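Local coordinates for glycosyl hydrolases family 31 family protein (Aspergillus niger, PDB 6DRU), which catalyses the release of alpha-xylose from the non-reducing terminal glucose of xyloglucan oligosaccharides, at residues A[73-78]-A[82-87]; A[98-103]-A[108-113]; A[102-107]-A[222-227]. One frame throughout, in Å; residues are numbered along the deposited sequence.

Interaction 1 (A[73-78]-A[82-87]); sequences PRTLRN and ILRTTG. With NAG (2-acetamido-2-deoxy-beta-D-glucopyranose), chain L; MAN (alpha-D-mannopyranose), chain I.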
loop_
_atom_site.group_PDB
_atom_site.type_symbol
_atom_site.label_atom_id
_atom_site.label_comp_id
_atom_site.label_asym_id
_atom_site.label_seq_id
_atom_site.Cartn_x
_atom_site.Cartn_y
_atom_site.Cartn_z
ATOM N N PRO A 73 28.172 24.290 11.830
ATOM C CA PRO A 73 29.013 23.101 11.645
ATOM C C PRO A 73 29.723 22.697 12.928
ATOM O O PRO A 73 30.054 23.531 13.775
ATOM C CB PRO A 73 30.015 23.541 10.572
ATOM C CG PRO A 73 30.056 25.024 10.681
ATOM C CD PRO A 73 28.671 25.446 11.068
ATOM N N ARG A 74 29.958 21.390 13.062
ATOM C CA ARG A 74 30.662 20.835 14.210
ATOM C C ARG A 74 31.660 19.789 13.730
ATOM O O ARG A 74 31.647 19.369 12.569
ATOM C CB ARG A 74 29.699 20.211 15.230
ATOM C CG ARG A 74 28.477 21.053 15.535
ATOM C CD ARG A 74 27.666 20.464 16.672
ATOM N NE ARG A 74 27.009 21.508 17.450
ATOM C CZ ARG A 74 27.459 21.971 18.611
ATOM N NH1 ARG A 74 28.574 21.481 19.134
ATOM N NH2 ARG A 74 26.792 22.924 19.248
ATOM N N THR A 75 32.531 19.366 14.643
ATOM C CA THR A 75 33.578 18.403 14.333
ATOM C C THR A 75 33.769 17.466 15.516
ATOM O O THR A 75 33.771 17.902 16.671
ATOM C CB THR A 75 34.904 19.105 13.992
ATOM O OG1 THR A 75 34.710 19.987 12.878
ATOM C CG2 THR A 75 35.982 18.090 13.641
ATOM N N LEU A 76 33.931 16.177 15.220
ATOM C CA LEU A 76 34.158 15.159 16.234
ATOM C C LEU A 76 35.198 14.183 15.706
ATOM O O LEU A 76 35.152 13.791 14.537
ATOM C CB LEU A 76 32.861 14.420 16.594
ATOM C CG LEU A 76 32.655 14.009 18.057
ATOM C CD1 LEU A 76 31.249 13.466 18.258
ATOM C CD2 LEU A 76 33.690 12.989 18.526
ATOM N N ARG A 77 36.136 13.801 16.567
ATOM C CA ARG A 77 37.227 12.920 16.180
ATOM C C ARG A 77 37.295 11.727 17.119
ATOM O O ARG A 77 37.188 11.876 18.341
ATOM C CB ARG A 77 38.574 13.654 16.186
ATOM C CG ARG A 77 39.759 12.744 15.899
ATOM C CD ARG A 77 41.053 13.517 15.737
ATOM N NE ARG A 77 42.173 12.619 15.470
ATOM C CZ ARG A 77 43.416 13.022 15.232
ATOM N NH1 ARG A 77 43.707 14.315 15.226
ATOM N NH2 ARG A 77 44.368 12.129 15.001
ATOM N N ASN A 78 37.472 10.545 16.534
ATOM C CA ASN A 78 37.676 9.310 17.285
ATOM C C ASN A 78 38.734 8.502 16.546
ATOM O O ASN A 78 38.492 8.037 15.428
ATOM C CB ASN A 78 36.376 8.517 17.420
ATOM C CG ASN A 78 36.593 7.140 18.015
ATOM O OD1 ASN A 78 37.507 6.932 18.814
ATOM N ND2 ASN A 78 35.756 6.186 17.621
ATOM N N ILE A 82 37.535 11.372 11.401
ATOM C CA ILE A 82 36.971 12.645 11.832
ATOM C C ILE A 82 35.633 12.844 11.140
ATOM O O ILE A 82 35.496 12.583 9.940
ATOM C CB ILE A 82 37.923 13.822 11.521
ATOM C CG1 ILE A 82 39.151 13.781 12.433
ATOM C CG2 ILE A 82 37.208 15.157 11.655
ATOM C CD1 ILE A 82 40.047 14.996 12.294
ATOM N N LEU A 83 34.646 13.308 11.901
ATOM C CA LEU A 83 33.345 13.678 11.367
ATOM C C LEU A 83 33.238 15.194 11.307
ATOM O O LEU A 83 33.618 15.891 12.252
ATOM C CB LEU A 83 32.218 13.106 12.230
ATOM C CG LEU A 83 30.887 13.862 12.235
ATOM C CD1 LEU A 83 30.128 13.671 10.928
ATOM C CD2 LEU A 83 30.039 13.443 13.427
ATOM N N ARG A 84 32.730 15.700 10.187
ATOM C CA ARG A 84 32.508 17.131 10.003
ATOM C C ARG A 84 31.090 17.337 9.490
ATOM O O ARG A 84 30.779 16.976 8.351
ATOM C CB ARG A 84 33.530 17.731 9.037
ATOM C CG ARG A 84 34.916 17.917 9.633
ATOM C CD ARG A 84 35.743 18.904 8.820
ATOM N NE ARG A 84 37.033 19.179 9.445
ATOM C CZ ARG A 84 38.175 18.594 9.097
ATOM N NH1 ARG A 84 38.193 17.696 8.122
ATOM N NH2 ARG A 84 39.300 18.908 9.725
ATOM N N THR A 85 30.227 17.904 10.333
ATOM C CA THR A 85 28.890 18.280 9.896
ATOM C C THR A 85 28.965 19.588 9.119
ATOM O O THR A 85 29.624 20.539 9.549
ATOM C CB THR A 85 27.940 18.416 11.088
ATOM O OG1 THR A 85 28.398 19.458 11.960
ATOM C CG2 THR A 85 27.860 17.107 11.862
ATOM N N THR A 86 28.301 19.632 7.965
ATOM C CA THR A 86 28.357 20.784 7.079
ATOM C C THR A 86 26.956 21.081 6.561
ATOM O O THR A 86 25.994 20.365 6.857
ATOM C CB THR A 86 29.326 20.551 5.912
ATOM O OG1 THR A 86 28.998 19.322 5.251
ATOM C CG2 THR A 86 30.767 20.499 6.406
ATOM N N GLY A 87 26.848 22.157 5.782
ATOM C CA GLY A 87 25.612 22.509 5.118
ATOM C C GLY A 87 25.506 21.867 3.748
ATOM O O GLY A 87 26.295 21.000 3.366
HETATM C C1 NAG L . 36.232 18.311 21.134
HETATM C C2 NAG L . 35.685 19.680 21.479
HETATM C C3 NAG L . 35.123 20.361 20.286
HETATM C C4 NAG L . 36.129 20.368 19.156
HETATM C C5 NAG L . 36.630 18.965 18.892
HETATM C C6 NAG L . 37.707 19.002 17.830
HETATM C C7 NAG L . 35.048 19.656 23.859
HETATM C C8 NAG L . 33.986 19.528 24.927
HETATM N N2 NAG L . 34.690 19.559 22.488
HETATM O O3 NAG L . 34.732 21.668 20.638
HETATM O O4 NAG L . 35.526 20.874 17.988
HETATM O O5 NAG L . 37.159 18.424 20.080
HETATM O O6 NAG L . 37.695 17.793 17.105
HETATM O O7 NAG L . 36.207 19.843 24.174
HETATM C C1 MAN I . 38.909 21.714 2.554
HETATM C C2 MAN I . 40.062 22.437 3.213
HETATM C C3 MAN I . 40.533 21.649 4.418
HETATM C C4 MAN I . 39.367 21.247 5.297
HETATM C C5 MAN I . 38.234 20.679 4.467
HETATM C C6 MAN I . 37.052 20.400 5.367
HETATM O O2 MAN I . 39.654 23.722 3.623
HETATM O O3 MAN I . 41.418 22.447 5.169
HETATM O O4 MAN I . 39.798 20.270 6.216
HETATM O O5 MAN I . 37.850 21.600 3.473
HETATM O O6 MAN I . 36.473 21.626 5.756
#
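A beta hairpin of the N-terminal beta-rich part of this GH31 enzyme brings strands 74-78 and 82-85 together, their axes 4.6 Å apart and antiparallel at 168°. Leu76 and Leu83 form the hydrogen-bonded pair at its middle: the bond from Leu83 N to Leu76 O measures 2.7 Å and is nearly straight, while its return from Leu76 N to Leu83 O is 3.0 Å. Near the open end a side chain takes over a backbone role, for Arg74 N donates to the hydroxyl Thr85 OG1 at 2.7 Å. The torsion of Thr85 (chi1 62°) sets this hydroxyl between its own backbone N and carbonyl carbon, where it can reach across to the neighbouring strand.

Side chains of Thr75, Arg77, Ile82 and Arg84 share one face. Ile82 serves two partners there: its CG2 meets the methyl CG2 of Thr75 at 3.7 Å, and its CG1 lies against the aliphatic stem of Arg77, 3.7 Å from CG. That stem is fully extended, which carries the guanidinium beyond the isoleucine, where NE bonds to Gly79 O. Arg84 runs alongside Thr75, and O4 of a glycan mannose (chain I) sits over one face of its guanidinium, 3.6 Å from NH1; the charge itself is paired with Glu108.

On the other face Leu83 packs on Ile21 of strand 17-23 and Thr85 on Leu10 and Ile12 of strand 10-14, so the hairpin lies against the eight-stranded sheet. Strand 74-78 is the outermost of its own four-stranded sheet, and strand 81-85 continues through backbone bonds to strand 98-102.

Interaction 2 (A[98-103]-A[108-113]); sequences SFYRVN and ETLLTN. With MAN (alpha-D-mannopyranose), chain B; MAN (alpha-D-mannopyranose), chain C; MAN (alpha-D-mannopyranose), chain D.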
loop_
_atom_site.group_PDB
_atom_site.type_symbol
_atom_site.label_atom_id
_atom_site.label_comp_id
_atom_site.label_asym_id
_atom_site.label_seq_id
_atom_site.Cartn_x
_atom_site.Cartn_y
_atom_site.Cartn_z
ATOM N N SER A 98 30.059 14.221 6.765
ATOM C CA SER A 98 31.245 13.962 5.960
ATOM C C SER A 98 32.294 13.316 6.853
ATOM O O SER A 98 32.424 13.679 8.026
ATOM C CB SER A 98 31.794 15.246 5.329
ATOM O OG SER A 98 32.181 16.182 6.318
ATOM N N PHE A 99 33.040 12.365 6.296
ATOM C CA PHE A 99 33.986 11.560 7.057
ATOM C C PHE A 99 35.375 11.649 6.443
ATOM O O PHE A 99 35.545 11.428 5.238
ATOM C CB PHE A 99 33.528 10.100 7.120
ATOM C CG PHE A 99 32.224 9.908 7.837
ATOM C CD1 PHE A 99 32.188 9.788 9.218
ATOM C CD2 PHE A 99 31.032 9.863 7.134
ATOM C CE1 PHE A 99 30.988 9.617 9.882
ATOM C CE2 PHE A 99 29.829 9.694 7.791
ATOM C CZ PHE A 99 29.807 9.570 9.168
ATOM N N TYR A 100 36.364 11.965 7.276
ATOM C CA TYR A 100 37.756 12.055 6.866
ATOM C C TYR A 100 38.605 11.084 7.674
ATOM O O TYR A 100 38.239 10.676 8.780
ATOM C CB TYR A 100 38.304 13.478 7.047
ATOM C CG TYR A 100 37.579 14.543 6.257
ATOM C CD1 TYR A 100 36.391 15.094 6.721
ATOM C CD2 TYR A 100 38.092 15.011 5.053
ATOM C CE1 TYR A 100 35.729 16.073 6.004
ATOM C CE2 TYR A 100 37.439 15.990 4.330
ATOM C CZ TYR A 100 36.257 16.517 4.809
ATOM O OH TYR A 100 35.602 17.492 4.091
ATOM N N ARG A 101 39.752 10.716 7.108
ATOM C CA ARG A 101 40.775 9.964 7.820
ATOM C C ARG A 101 42.014 10.831 8.004
ATOM O O ARG A 101 42.450 11.512 7.071
ATOM C CB ARG A 101 41.156 8.679 7.079
ATOM C CG ARG A 101 42.530 8.149 7.475
ATOM C CD ARG A 101 42.771 6.728 7.005
ATOM N NE ARG A 101 42.484 6.552 5.585
ATOM C CZ ARG A 101 43.227 7.051 4.605
ATOM N NH1 ARG A 101 44.302 7.770 4.890
ATOM N NH2 ARG A 101 42.891 6.840 3.339
ATOM N N VAL A 102 42.579 10.798 9.206
ATOM C CA VAL A 102 43.828 11.491 9.497
ATOM C C VAL A 102 44.968 10.551 9.127
ATOM O O VAL A 102 45.168 9.518 9.772
ATOM C CB VAL A 102 43.909 11.916 10.967
ATOM C CG1 VAL A 102 45.312 12.393 11.303
ATOM C CG2 VAL A 102 42.890 12.998 11.259
ATOM N N ASN A 103 45.714 10.904 8.084
ATOM C CA ASN A 103 46.805 10.066 7.619
ATOM C C ASN A 103 48.007 10.183 8.556
ATOM O O ASN A 103 48.044 11.011 9.471
ATOM C CB ASN A 103 47.203 10.442 6.193
ATOM C CG ASN A 103 46.013 10.523 5.259
ATOM O OD1 ASN A 103 45.166 9.631 5.234
ATOM N ND2 ASN A 103 45.944 11.599 4.481
ATOM N N GLU A 108 44.722 14.978 5.753
ATOM C CA GLU A 108 43.439 14.301 5.861
ATOM C C GLU A 108 42.969 13.867 4.480
ATOM O O GLU A 108 43.312 14.483 3.468
ATOM C CB GLU A 108 42.375 15.198 6.508
ATOM C CG GLU A 108 42.644 15.558 7.959
ATOM C CD GLU A 108 41.632 16.547 8.505
ATOM O OE1 GLU A 108 40.732 16.960 7.743
ATOM O OE2 GLU A 108 41.730 16.907 9.698
ATOM N N THR A 109 42.178 12.798 4.453
ATOM C CA THR A 109 41.621 12.259 3.220
ATOM C C THR A 109 40.127 12.047 3.401
ATOM O O THR A 109 39.701 11.427 4.381
ATOM C CB THR A 109 42.301 10.936 2.841
ATOM O OG1 THR A 109 43.631 11.195 2.373
ATOM C CG2 THR A 109 41.516 10.210 1.757
ATOM N N LEU A 110 39.335 12.559 2.462
ATOM C CA LEU A 110 37.888 12.383 2.521
ATOM C C LEU A 110 37.536 10.943 2.166
ATOM O O LEU A 110 37.739 10.510 1.027
ATOM C CB LEU A 110 37.188 13.357 1.580
ATOM C CG LEU A 110 35.685 13.100 1.442
ATOM C CD1 LEU A 110 34.962 13.453 2.732
ATOM C CD2 LEU A 110 35.099 13.868 0.277
ATOM N N LEU A 111 37.012 10.200 3.142
ATOM C CA LEU A 111 36.542 8.845 2.875
ATOM C C LEU A 111 35.254 8.867 2.059
ATOM O O LEU A 111 35.180 8.280 0.973
ATOM C CB LEU A 111 36.341 8.097 4.194
ATOM C CG LEU A 111 37.551 8.088 5.127
ATOM C CD1 LEU A 111 37.164 7.517 6.471
ATOM C CD2 LEU A 111 38.696 7.296 4.519
ATOM N N THR A 112 34.229 9.542 2.572
ATOM C CA THR A 112 32.965 9.739 1.873
ATOM C C THR A 112 32.144 10.751 2.655
ATOM O O THR A 112 32.345 10.942 3.858
ATOM C CB THR A 112 32.177 8.431 1.718
ATOM O OG1 THR A 112 30.934 8.698 1.055
ATOM C CG2 THR A 112 31.897 7.811 3.081
ATOM N N ASN A 113 31.220 11.401 1.953
ATOM C CA ASN A 113 30.228 12.264 2.573
ATOM C C ASN A 113 28.860 11.930 1.997
ATOM O O ASN A 113 28.730 11.113 1.081
ATOM C CB ASN A 113 30.567 13.753 2.382
ATOM C CG ASN A 113 30.837 14.122 0.934
ATOM O OD1 ASN A 113 30.423 13.426 0.010
ATOM N ND2 ASN A 113 31.541 15.229 0.734
HETATM C C1 MAN B . 35.309 16.465 -2.668
HETATM C C2 MAN B . 33.798 16.345 -2.651
HETATM C C3 MAN B . 33.186 17.477 -1.853
HETATM C C4 MAN B . 33.889 17.621 -0.523
HETATM C C5 MAN B . 35.376 17.732 -0.770
HETATM C C6 MAN B . 36.109 17.958 0.536
HETATM O O2 MAN B . 33.411 15.112 -2.093
HETATM O O3 MAN B . 31.823 17.203 -1.639
HETATM O O4 MAN B . 33.425 18.778 0.129
HETATM O O5 MAN B . 35.825 16.539 -1.360
HETATM O O6 MAN B . 37.441 18.333 0.268
HETATM C C1 MAN C . 38.279 18.669 1.380
HETATM C C2 MAN C . 38.974 19.909 0.865
HETATM C C3 MAN C . 40.042 19.509 -0.129
HETATM C C4 MAN C . 40.932 18.436 0.462
HETATM C C5 MAN C . 40.081 17.324 1.036
HETATM C C6 MAN C . 40.973 16.270 1.652
HETATM O O2 MAN C . 39.571 20.598 1.938
HETATM O O3 MAN C . 40.823 20.636 -0.449
HETATM O O4 MAN C . 41.763 17.914 -0.547
HETATM O O5 MAN C . 39.223 17.849 2.021
HETATM O O6 MAN C . 41.281 16.636 2.980
HETATM C C1 MAN D . 30.982 17.928 -2.544
HETATM C C2 MAN D . 29.731 18.282 -1.771
HETATM C C3 MAN D . 29.018 17.011 -1.360
HETATM C C4 MAN D . 28.834 16.101 -2.553
HETATM C C5 MAN D . 30.145 15.940 -3.291
HETATM C C6 MAN D . 29.923 15.081 -4.516
HETATM O O2 MAN D . 28.883 19.063 -2.581
HETATM O O3 MAN D . 27.757 17.331 -0.822
HETATM O O4 MAN D . 28.394 14.839 -2.112
HETATM O O5 MAN D . 30.625 17.201 -3.693
HETATM O O6 MAN D . 29.441 15.890 -5.566
#
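Four backbone hydrogen bonds tie strand 98-102 to strand 108-113. Arg101 and Thr109 exchange two of them, from Arg101 N to Thr109 O at 2.8 Å and from Thr109 N to Arg101 O at 2.9 Å. The other two split at Phe99, whose N donates to Thr112 O while its O accepts from Leu111 N. A side-chain bond extends the pairing into the turn: Asn103 ND2 gives a hydrogen to Thr109 OG1 at 3.2 Å, with the hydroxyl lying in the plane of the amide, and the same nitrogen also holds Ser107 OG. Glu108 makes a salt bridge with Arg84, which also forms a cation-pi contact with Tyr100. Mannose residues of a protein-linked glycan add to the polar network: Glu108 O accepts a hydrogen bond from O6 of the chain C mannose, and Asn113 ND2 donates to O3 of the chain B mannose at 3.1 Å. Asn113 OD1 is hydrogen-bonded to Ser142 OG, so protein and sugar both hold this amide.

Because Leu111 and Thr112 both face Phe99, the hairpin contains a classic beta bulge, and the register moves by one residue before Tyr100 pairs with Leu110. Leu111 accordingly turns toward the partner strand; its side chain and that of Arg101 cross at about a right angle, CD2 lying 3.8 Å from Arg101 CB. Arg101, bent at chi3 (51°), runs side by side with Thr109, whose CB lies over one face of the guanidinium, while NH2 bonds to Lys185 O.

Leu110 covers one face of the Tyr100 ring in a CH-pi contact, its CD1 4.0 Å from the centroid and 16° off the normal; mannoses approach the ring edge. Phe99, opposite the bulge, packs on Phe29 and Val31 of strand 28-35 and on Ile220 of strand 216-222.

Interaction 3 (A[102-107]-A[222-227]); sequences VNDDGS and AAQPGD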
loop_
_atom_site.group_PDB
_atom_site.type_symbol
_atom_site.label_atom_id
_atom_site.label_comp_id
_atom_site.label_asym_id
_atom_site.label_seq_id
_atom_site.Cartn_x
_atom_site.Cartn_y
_atom_site.Cartn_z
ATOM N N VAL A 102 42.579 10.798 9.206
ATOM C CA VAL A 102 43.828 11.491 9.497
ATOM C C VAL A 102 44.968 10.551 9.127
ATOM O O VAL A 102 45.168 9.518 9.772
ATOM C CB VAL A 102 43.909 11.916 10.967
ATOM C CG1 VAL A 102 45.312 12.393 11.303
ATOM C CG2 VAL A 102 42.890 12.998 11.259
ATOM N N ASN A 103 45.714 10.904 8.084
ATOM C CA ASN A 103 46.805 10.066 7.619
ATOM C C ASN A 103 48.007 10.183 8.556
ATOM O O ASN A 103 48.044 11.011 9.471
ATOM C CB ASN A 103 47.203 10.442 6.193
ATOM C CG ASN A 103 46.013 10.523 5.259
ATOM O OD1 ASN A 103 45.166 9.631 5.234
ATOM N ND2 ASN A 103 45.944 11.599 4.481
ATOM N N ASP A 104 49.008 9.335 8.312
ATOM C CA ASP A 104 50.207 9.358 9.141
ATOM C C ASP A 104 51.001 10.643 8.950
ATOM O O ASP A 104 51.633 11.125 9.897
ATOM C CB ASP A 104 51.079 8.140 8.839
ATOM C CG ASP A 104 50.395 6.830 9.185
ATOM O OD1 ASP A 104 49.585 6.813 10.136
ATOM O OD2 ASP A 104 50.671 5.815 8.508
ATOM N N ASP A 105 50.978 11.212 7.745
ATOM C CA ASP A 105 51.721 12.429 7.444
ATOM C C ASP A 105 50.994 13.700 7.873
ATOM O O ASP A 105 51.380 14.790 7.437
ATOM C CB ASP A 105 52.041 12.494 5.946
ATOM C CG ASP A 105 50.795 12.603 5.081
ATOM O OD1 ASP A 105 49.680 12.389 5.599
ATOM O OD2 ASP A 105 50.932 12.911 3.878
ATOM N N GLY A 106 49.962 13.593 8.707
ATOM C CA GLY A 106 49.240 14.741 9.204
ATOM C C GLY A 106 48.089 15.207 8.332
ATOM O O GLY A 106 47.145 15.815 8.848
ATOM N N SER A 107 48.144 14.950 7.028
ATOM C CA SER A 107 47.075 15.381 6.140
ATOM C C SER A 107 45.820 14.537 6.361
ATOM O O SER A 107 45.831 13.515 7.054
ATOM C CB SER A 107 47.519 15.294 4.680
ATOM O OG SER A 107 47.767 13.952 4.301
ATOM N N ALA A 222 37.606 3.688 9.544
ATOM C CA ALA A 222 38.713 4.094 8.690
ATOM C C ALA A 222 39.992 3.341 9.037
ATOM O O ALA A 222 40.207 2.936 10.183
ATOM C CB ALA A 222 38.968 5.599 8.805
ATOM N N ALA A 223 40.842 3.162 8.028
ATOM C CA ALA A 223 42.162 2.577 8.216
ATOM C C ALA A 223 43.117 3.194 7.205
ATOM O O ALA A 223 42.702 3.696 6.157
ATOM C CB ALA A 223 42.138 1.052 8.071
ATOM N N GLN A 224 44.406 3.148 7.530
ATOM C CA GLN A 224 45.410 3.706 6.634
ATOM C C GLN A 224 45.442 2.917 5.326
ATOM O O GLN A 224 45.237 1.699 5.332
ATOM C CB GLN A 224 46.787 3.696 7.294
ATOM C CG GLN A 224 46.877 4.557 8.545
ATOM C CD GLN A 224 46.590 6.019 8.265
ATOM O OE1 GLN A 224 46.875 6.521 7.178
ATOM N NE2 GLN A 224 46.023 6.709 9.247
ATOM N N PRO A 225 45.689 3.579 4.193
ATOM C CA PRO A 225 45.542 2.905 2.897
ATOM C C PRO A 225 46.505 1.736 2.745
ATOM O O PRO A 225 47.612 1.734 3.291
ATOM C CB PRO A 225 45.838 4.015 1.882
ATOM C CG PRO A 225 46.604 5.039 2.641
ATOM C CD PRO A 225 46.091 4.988 4.044
ATOM N N GLY A 226 46.060 0.729 1.991
ATOM C CA GLY A 226 46.790 -0.510 1.840
ATOM C C GLY A 226 46.708 -1.449 3.022
ATOM O O GLY A 226 47.110 -2.613 2.896
ATOM N N ASP A 227 46.188 -0.993 4.157
ATOM C CA ASP A 227 46.183 -1.778 5.388
ATOM C C ASP A 227 44.805 -2.414 5.580
ATOM O O ASP A 227 43.996 -2.007 6.415
ATOM C CB ASP A 227 46.582 -0.893 6.569
ATOM C CG ASP A 227 46.816 -1.678 7.841
ATOM O OD1 ASP A 227 46.116 -2.689 8.062
ATOM O OD2 ASP A 227 47.705 -1.278 8.622
#
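A type I beta turn from Asn103 to Gly106 and a type II turn from Gln224 to Asp227 lie near each other without strand pairing, Asn103 CA 6.6 Å from Gln224 CA, and the Gln224 side chain spans the gap. Its chain bends at CB-CG (chi2 -61°), which brings the terminal amide across to the hairpin, where NE2 donates to Val102 O at 3.0 Å with an N-H...O angle of 153°. The carbonyl oxygen lies in the plane of the glutamine amide, while the donor is tilted from the plane of that carbonyl. At the other corner of the amide, OE1 stands 3.6 Å from Asn103 CA.

Asp104 crosses the same glutamine obliquely, its OD1 against the amide carbon, 3.6 Å from Gln224 CD. The carboxylate and amide planes are inclined by 33°; this is packing, with no hydrogen bond between the two groups.

Within the hairpin loop, Ser107 OG donates to Asp105 OD1 at 2.8 Å, which braces the loop internally. Asn103 N also bonds to Ser107 O, closing the base of the hairpin loop.

Residues 102-107 connect strands 98-102 and 108-113, whereas 222-227 lead from strand 216-222 of the eight-stranded sheet into helix 228-239. Asp227 is the N-cap of that helix, its side chain capping a backbone N at the helix start, and its OD1 also bonds to Thr230 OG1. Gln224 and Pro225 also touch Arg101 of strand 98-102.

Overall arrangement
Interactions 1 and 2 are successive hairpins of one antiparallel four-stranded sheet, in the order 74-78, 81-85, 98-102, 108-113, with centres about 10 Å apart. They meet where strands 81-85 and 98-102 run side by side, and the Arg84-Glu108 salt bridge spans both. Interaction 3 starts from the turn of the second hairpin, shares Val102 and Asn103 with interaction 2, and has its centre about 9 Å from that contact and 18 Å from interaction 1. Its second segment comes more than a hundred residues later, joining the small sheet to the eight-stranded one. All three lie away from the xylose pocket, and the first two border protein-linked glycan.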